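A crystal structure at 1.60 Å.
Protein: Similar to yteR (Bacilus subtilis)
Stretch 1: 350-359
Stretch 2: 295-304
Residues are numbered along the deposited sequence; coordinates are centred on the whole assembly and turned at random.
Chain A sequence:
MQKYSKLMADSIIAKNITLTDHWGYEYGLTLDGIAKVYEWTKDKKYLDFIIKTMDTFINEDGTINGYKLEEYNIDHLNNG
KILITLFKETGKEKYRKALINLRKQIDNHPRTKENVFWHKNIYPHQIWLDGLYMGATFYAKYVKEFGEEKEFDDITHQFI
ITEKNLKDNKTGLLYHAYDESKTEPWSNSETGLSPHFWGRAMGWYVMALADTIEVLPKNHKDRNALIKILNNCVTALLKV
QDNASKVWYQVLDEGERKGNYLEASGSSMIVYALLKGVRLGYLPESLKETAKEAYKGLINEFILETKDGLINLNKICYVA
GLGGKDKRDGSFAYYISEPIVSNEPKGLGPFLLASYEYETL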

ATOM      1  N   PRO A 350       1.307   6.965  -2.949  1.00 12.09           N
ATOM      2  CA  PRO A 350       0.936   6.264  -4.182  1.00 12.18           C
ATOM      3  C   PRO A 350       0.917   7.179  -5.393  1.00 12.24           C
ATOM      4  O   PRO A 350       1.277   6.746  -6.482  1.00 12.89           O
ATOM      5  CB  PRO A 350      -0.469   5.728  -3.861  1.00 13.66           C
ATOM      6  CG  PRO A 350      -0.410   5.497  -2.379  1.00 13.78           C
ATOM      7  CD  PRO A 350       0.393   6.635  -1.834  1.00 13.07           C
ATOM      8  N   PHE A 351       0.512   8.430  -5.221  1.00 12.40           N
ATOM      9  CA  PHE A 351       0.545   9.362  -6.352  1.00 14.21           C
ATOM     10  C   PHE A 351       1.983   9.623  -6.829  1.00 12.55           C
ATOM     11  O   PHE A 351       2.265   9.633  -8.029  1.00 12.83           O
ATOM     12  CB  PHE A 351      -0.168  10.680  -6.047  1.00 13.03           C
ATOM     13  CG  PHE A 351      -0.138  11.621  -7.213  1.00 15.37           C
ATOM     14  CD1 PHE A 351      -1.016  11.454  -8.255  1.00 16.21           C
ATOM     15  CD2 PHE A 351       0.830  12.607  -7.311  1.00 15.00           C
ATOM     16  CE1 PHE A 351      -0.954  12.289  -9.384  1.00 17.38           C
ATOM     17  CE2 PHE A 351       0.875  13.443  -8.414  1.00 16.76           C
ATOM     18  CZ  PHE A 351      -0.029  13.266  -9.456  1.00 15.41           C
ATOM     19  N   LEU A 352       2.916   9.819  -5.908  1.00 13.03           N
ATOM     20  CA  LEU A 352       4.315   9.957  -6.280  1.00 12.96           C
ATOM     21  C   LEU A 352       4.822   8.738  -7.027  1.00 13.23           C
ATOM     22  O   LEU A 352       5.538   8.860  -8.023  1.00 13.60           O
ATOM     23  CB  LEU A 352       5.165  10.111  -5.022  1.00 14.56           C
ATOM     24  CG  LEU A 352       5.086  11.439  -4.280  1.00 15.88           C
ATOM     25  CD1 LEU A 352       5.656  11.286  -2.870  1.00 17.26           C
ATOM     26  CD2 LEU A 352       5.871  12.479  -5.071  1.00 14.34           C
ATOM     27  N   LEU A 353       4.482   7.551  -6.512  1.00 13.14           N
ATOM     28  CA  LEU A 353       4.938   6.302  -7.116  1.00 13.49           C
ATOM     29  C   LEU A 353       4.348   6.080  -8.505  1.00 14.33           C
ATOM     30  O   LEU A 353       5.058   5.666  -9.430  1.00 14.09           O
ATOM     31  CB  LEU A 353       4.624   5.105  -6.195  1.00 13.43           C
ATOM     32  CG  LEU A 353       5.383   5.137  -4.869  1.00 13.46           C
ATOM     33  CD1 LEU A 353       4.814   4.106  -3.880  1.00 19.73           C
ATOM     34  CD2 LEU A 353       6.868   4.852  -5.094  1.00 16.15           C
ATOM     35  N   ALA A 354       3.051   6.343  -8.655  1.00 13.78           N
ATOM     36  CA  ALA A 354       2.422   6.258  -9.970  1.00 14.29           C
ATOM     37  C   ALA A 354       3.071   7.232 -10.933  1.00 13.83           C
ATOM     38  O   ALA A 354       3.282   6.908 -12.099  1.00 14.26           O
ATOM     39  CB  ALA A 354       0.920   6.544  -9.850  1.00 14.72           C
ATOM     40  N   SER A 355       3.351   8.443 -10.462  1.00 13.66           N
ATOM     41  CA  SER A 355       3.967   9.457 -11.314  1.00 13.99           C
ATOM     42  C   SER A 355       5.337   9.002 -11.794  1.00 14.48           C
ATOM     43  O   SER A 355       5.677   9.153 -12.962  1.00 14.93           O
ATOM     44  CB  SER A 355       4.120  10.768 -10.549  1.00 14.51           C
ATOM     45  OG  SER A 355       2.860  11.272 -10.157  1.00 14.85           O
ATOM     46  N   TYR A 356       6.129   8.436 -10.889  1.00 14.46           N
ATOM     47  CA  TYR A 356       7.443   7.945 -11.262  1.00 16.53           C
ATOM     48  C   TYR A 356       7.306   6.880 -12.354  1.00 15.39           C
ATOM     49  O   TYR A 356       8.042   6.906 -13.339  1.00 15.94           O
ATOM     50  CB  TYR A 356       8.172   7.389 -10.038  1.00 17.03           C
ATOM     51  CG  TYR A 356       9.468   6.689 -10.364  1.00 17.10           C
ATOM     52  CD1 TYR A 356      10.626   7.409 -10.585  1.00 19.99           C
ATOM     53  CD2 TYR A 356       9.519   5.307 -10.473  1.00 23.49           C
ATOM     54  CE1 TYR A 356      11.819   6.771 -10.904  1.00 21.99           C
ATOM     55  CE2 TYR A 356      10.711   4.658 -10.801  1.00 31.78           C
ATOM     56  CZ  TYR A 356      11.850   5.401 -11.005  1.00 30.69           C
ATOM     57  OH  TYR A 356      13.035   4.770 -11.320  1.00 40.97           O
ATOM     58  N   GLU A 357       6.364   5.957 -12.189  1.00 15.18           N
ATOM     59  CA  GLU A 357       6.213   4.878 -13.179  1.00 15.65           C
ATOM     60  C   GLU A 357       5.732   5.423 -14.522  1.00 16.02           C
ATOM     61  O   GLU A 357       6.157   4.962 -15.568  1.00 16.54           O
ATOM     62  CB  GLU A 357       5.235   3.811 -12.702  1.00 15.43           C
ATOM     63  CG  GLU A 357       5.752   2.941 -11.559  1.00 15.44           C
ATOM     64  CD  GLU A 357       6.826   1.938 -11.978  1.00 21.01           C
ATOM     65  OE1 GLU A 357       6.938   1.589 -13.178  1.00 22.35           O
ATOM     66  OE2 GLU A 357       7.577   1.488 -11.077  1.00 24.04           O
ATOM     67  N   TYR A 358       4.808   6.374 -14.477  1.00 16.39           N
ATOM     68  CA  TYR A 358       4.299   6.991 -15.697  1.00 15.82           C
ATOM     69  C   TYR A 358       5.419   7.678 -16.460  1.00 17.23           C
ATOM     70  O   TYR A 358       5.568   7.508 -17.669  1.00 18.86           O
ATOM     71  CB  TYR A 358       3.225   8.017 -15.355  1.00 16.47           C
ATOM     72  CG  TYR A 358       2.686   8.747 -16.558  1.00 15.73           C
ATOM     73  CD1 TYR A 358       1.683   8.197 -17.317  1.00 16.07           C
ATOM     74  CD2 TYR A 358       3.176   9.994 -16.911  1.00 18.92           C
ATOM     75  CE1 TYR A 358       1.171   8.867 -18.412  1.00 19.71           C
ATOM     76  CE2 TYR A 358       2.679  10.667 -18.006  1.00 19.43           C
ATOM     77  CZ  TYR A 358       1.673  10.102 -18.743  1.00 21.76           C
ATOM     78  OH  TYR A 358       1.158  10.754 -19.858  1.00 24.23           O
ATOM     79  N   GLU A 359       6.210   8.454 -15.736  1.00 16.16           N
ATOM     80  CA  GLU A 359       7.310   9.179 -16.341  1.00 17.06           C
ATOM     81  C   GLU A 359       8.309   8.209 -16.949  1.00 19.64           C
ATOM     82  O   GLU A 359       8.850   8.449 -18.019  1.00 19.96           O
ATOM     83  CB  GLU A 359       7.976  10.063 -15.292  1.00 18.04           C
ATOM     84  CG  GLU A 359       7.073  11.209 -14.835  1.00 17.42           C
ATOM     85  CD  GLU A 359       7.393  11.715 -13.446  1.00 17.23           C
ATOM     86  OE1 GLU A 359       8.471  11.386 -12.896  1.00 16.53           O
ATOM     87  OE2 GLU A 359       6.536  12.423 -12.873  1.00 17.10           O
TER
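Stretch 2 295-304: YKGLINEFIL

The most distinctive feature of this contact is a single tyrosine, Tyr295, that fills a hole in the opposing helix and stacks on a second tyrosine there. Its side chain sits among Phe351, Ala354, Ser355 and Tyr358, and the other stretch covers 114 Å² of the whole residue Tyr295, the largest area of any residue here. The rings of Tyr295 and Tyr358 form an offset stack: their centroids lie 4.2 Å apart, their planes differ by 19°, and Tyr295 CD2 comes within 3.4 Å of Tyr358 CD1. The offset also brings Tyr358 CB over the Tyr295 ring, 3.8 Å from its centroid and 7° off the normal, a CH-pi contact.

Stretch 2 is helical from 295 to 302, continuing a helix that begins earlier in the chain. Ile303 is the first residue to leave helical phi/psi (-101/132), and 303-304 begin a strand. Stretch 1 is helical throughout. The two helix axes approach to 11.0 Å, with an angle of 137° between their N-to-C directions, so the helices run in roughly opposed senses but cross obliquely. The register agrees: CA of Tyr295 lies 7.3 Å from CA of Tyr358, whereas CA of Leu298 lies 8.2 Å from CA of Phe351, so advancing along one helix means going back along the other.

Both tyrosines adopt chi1 t and point their CA-to-CB bonds toward the opposite stretch. The phenol of Tyr295 reaches far enough to place its OH 2.7 Å from Ser355 OG, a hydrogen-bonding distance. Ser355 OG in turn donates to its own helix, at 2.8 Å from Phe351 O. Water 1 extends the polar cluster, lying 2.9 Å from Tyr295 OH and donating to Glu359 OE2 at 2.7 Å. Farther out, water 2 links Tyr358 OH, at 2.8 Å, to Lys296 NZ through a weak bond of 3.1 Å.

Around Ala354 and Phe351 the packing is apolar. Ala354, small and facing stretch 2, lets its CB meet Tyr295 CD1 at 4.2 Å and Leu298 CD1 at 4.3 Å. Phe351 leaves its backbone sideways, yet its ring reaches across. Ile299 CD1 meets the ring edge, 3.3 Å from Phe351 CZ, and Leu298 CB lies near the ring plane, 4.3 Å from Phe351 CE1. Ile303 CD1 instead covers one face, 3.8 Å from Phe351 CZ and 4.1 Å from the ring centroid, 23° off the normal. The Phe351 ring thus contacts both the helix and the first residue beyond it. Altogether, the two stretches bury 399 Å², both sides summed.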

ATOM      1  N   TYR A 295      -3.696   7.222 -15.465  1.00 13.93           N
ATOM      2  CA  TYR A 295      -2.808   8.169 -14.823  1.00 12.70           C
ATOM      3  C   TYR A 295      -3.256   9.598 -15.070  1.00 13.93           C
ATOM      4  O   TYR A 295      -3.326  10.403 -14.142  1.00 15.20           O
ATOM      5  CB  TYR A 295      -1.357   8.012 -15.283  1.00 15.54           C
ATOM      6  CG  TYR A 295      -0.490   9.016 -14.582  1.00 13.53           C
ATOM      7  CD1 TYR A 295      -0.116   8.833 -13.260  1.00 12.93           C
ATOM      8  CD2 TYR A 295      -0.084  10.181 -15.214  1.00 14.64           C
ATOM      9  CE1 TYR A 295       0.638   9.782 -12.602  1.00 13.07           C
ATOM     10  CE2 TYR A 295       0.671  11.130 -14.557  1.00 14.40           C
ATOM     11  CZ  TYR A 295       1.029  10.925 -13.250  1.00 14.97           C
ATOM     12  OH  TYR A 295       1.801  11.876 -12.610  1.00 15.01           O
ATOM     13  N   LYS A 296      -3.532   9.948 -16.318  1.00 14.85           N
ATOM     14  CA  LYS A 296      -3.992  11.292 -16.608  1.00 14.95           C
ATOM     15  C   LYS A 296      -5.324  11.587 -15.892  1.00 17.71           C
ATOM     16  O   LYS A 296      -5.589  12.717 -15.479  1.00 16.52           O
ATOM     17  CB  LYS A 296      -4.098  11.492 -18.120  1.00 17.44           C
ATOM     18  CG  LYS A 296      -2.721  11.743 -18.732  1.00 21.03           C
ATOM     19  CD  LYS A 296      -2.770  12.126 -20.179  1.00 37.93           C
ATOM     20  CE  LYS A 296      -3.283  10.968 -20.981  1.00 49.90           C
ATOM     21  NZ  LYS A 296      -3.212  11.193 -22.457  1.00 54.79           N
ATOM     22  N   GLY A 297      -6.130  10.549 -15.697  1.00 14.75           N
ATOM     23  CA  GLY A 297      -7.345  10.672 -14.917  1.00 15.90           C
ATOM     24  C   GLY A 297      -7.094  11.054 -13.474  1.00 13.57           C
ATOM     25  O   GLY A 297      -7.861  11.794 -12.871  1.00 15.38           O
ATOM     26  N   LEU A 298      -6.020  10.546 -12.883  1.00 13.50           N
ATOM     27  CA  LEU A 298      -5.669  10.974 -11.528  1.00 11.93           C
ATOM     28  C   LEU A 298      -5.456  12.496 -11.467  1.00 14.50           C
ATOM     29  O   LEU A 298      -5.889  13.180 -10.535  1.00 14.59           O
ATOM     30  CB  LEU A 298      -4.385  10.290 -11.076  1.00 14.05           C
ATOM     31  CG  LEU A 298      -4.318   8.778 -11.057  1.00 13.60           C
ATOM     32  CD1 LEU A 298      -2.916   8.363 -10.653  1.00 13.96           C
ATOM     33  CD2 LEU A 298      -5.321   8.242 -10.071  1.00 12.74           C
ATOM     34  N   ILE A 299      -4.728  13.025 -12.430  1.00 13.28           N
ATOM     35  CA  ILE A 299      -4.438  14.454 -12.473  1.00 14.43           C
ATOM     36  C   ILE A 299      -5.731  15.233 -12.651  1.00 15.24           C
ATOM     37  O   ILE A 299      -5.985  16.231 -11.950  1.00 15.10           O
ATOM     38  CB  ILE A 299      -3.506  14.807 -13.647  1.00 17.05           C
ATOM     39  CG1 ILE A 299      -2.208  13.989 -13.592  1.00 24.68           C
ATOM     40  CG2 ILE A 299      -3.205  16.297 -13.689  1.00 17.41           C
ATOM     41  CD1 ILE A 299      -1.399  14.170 -12.358  1.00 29.59           C
ATOM     42  N   ASN A 300      -6.537  14.805 -13.624  1.00 15.15           N
ATOM     43  CA  ASN A 300      -7.785  15.501 -13.913  1.00 18.88           C
ATOM     44  C   ASN A 300      -8.729  15.537 -12.699  1.00 16.65           C
ATOM     45  O   ASN A 300      -9.323  16.566 -12.391  1.00 17.72           O
ATOM     46  CB  ASN A 300      -8.513  14.844 -15.091  1.00 20.25           C
ATOM     47  CG  ASN A 300      -7.781  15.012 -16.403  1.00 32.19           C
ATOM     48  OD1 ASN A 300      -6.986  15.938 -16.574  1.00 29.81           O
ATOM     49  ND2 ASN A 300      -8.064  14.123 -17.353  1.00 38.08           N
ATOM     50  N   GLU A 301      -8.885  14.413 -12.017  1.00 14.55           N
ATOM     51  CA  GLU A 301      -9.876  14.325 -10.948  1.00 17.07           C
ATOM     52  C   GLU A 301      -9.383  14.847  -9.609  1.00 17.96           C
ATOM     53  O   GLU A 301     -10.183  15.327  -8.792  1.00 18.72           O
ATOM     54  CB  GLU A 301     -10.315  12.885 -10.742  1.00 15.14           C
ATOM     55  CG  GLU A 301     -10.995  12.260 -11.935  1.00 16.45           C
ATOM     56  CD  GLU A 301     -12.220  13.017 -12.411  1.00 24.27           C
ATOM     57  OE1 GLU A 301     -13.002  13.469 -11.561  1.00 24.75           O
ATOM     58  OE2 GLU A 301     -12.405  13.144 -13.635  1.00 22.65           O
ATOM     59  N   PHE A 302      -8.087  14.713  -9.351  1.00 13.73           N
ATOM     60  CA  PHE A 302      -7.594  14.840  -7.972  1.00 13.71           C
ATOM     61  C   PHE A 302      -6.552  15.939  -7.720  1.00 15.23           C
ATOM     62  O   PHE A 302      -6.296  16.283  -6.567  1.00 15.20           O
ATOM     63  CB  PHE A 302      -7.046  13.512  -7.495  1.00 13.14           C
ATOM     64  CG  PHE A 302      -8.015  12.363  -7.604  1.00 12.26           C
ATOM     65  CD1 PHE A 302      -9.289  12.441  -7.072  1.00 13.21           C
ATOM     66  CD2 PHE A 302      -7.631  11.194  -8.232  1.00 12.39           C
ATOM     67  CE1 PHE A 302     -10.144  11.375  -7.167  1.00 13.94           C
ATOM     68  CE2 PHE A 302      -8.500  10.130  -8.334  1.00 14.06           C
ATOM     69  CZ  PHE A 302      -9.744  10.210  -7.786  1.00 14.28           C
ATOM     70  N   ILE A 303      -5.923  16.462  -8.768  1.00 13.13           N
ATOM     71  CA  ILE A 303      -4.887  17.476  -8.601  1.00 13.73           C
ATOM     72  C   ILE A 303      -5.417  18.884  -8.877  1.00 14.50           C
ATOM     73  O   ILE A 303      -6.053  19.128  -9.890  1.00 16.51           O
ATOM     74  CB  ILE A 303      -3.675  17.186  -9.549  1.00 14.05           C
ATOM     75  CG1 ILE A 303      -3.003  15.869  -9.182  1.00 15.49           C
ATOM     76  CG2 ILE A 303      -2.671  18.320  -9.530  1.00 16.12           C
ATOM     77  CD1 ILE A 303      -2.252  15.878  -7.881  1.00 14.99           C
ATOM     78  N   LEU A 304      -5.124  19.815  -7.969  1.00 14.88           N
ATOM     79  CA  LEU A 304      -5.385  21.225  -8.168  1.00 17.23           C
ATOM     80  C   LEU A 304      -4.116  22.012  -7.834  1.00 16.50           C
ATOM     81  O   LEU A 304      -3.481  21.779  -6.794  1.00 17.99           O
ATOM     82  CB  LEU A 304      -6.527  21.726  -7.267  1.00 17.18           C
ATOM     83  CG  LEU A 304      -7.956  21.289  -7.608  1.00 19.43           C
ATOM     84  CD1 LEU A 304      -8.941  21.816  -6.551  1.00 22.66           C
ATOM     85  CD2 LEU A 304      -8.354  21.778  -9.005  1.00 20.56           C
TER
HETATM   86  O   HOH W   1       4.130  12.749 -14.091  1.00 17.08           O
HETATM   87  O   HOH W   2      -0.432   9.841 -21.950  1.00 36.37           O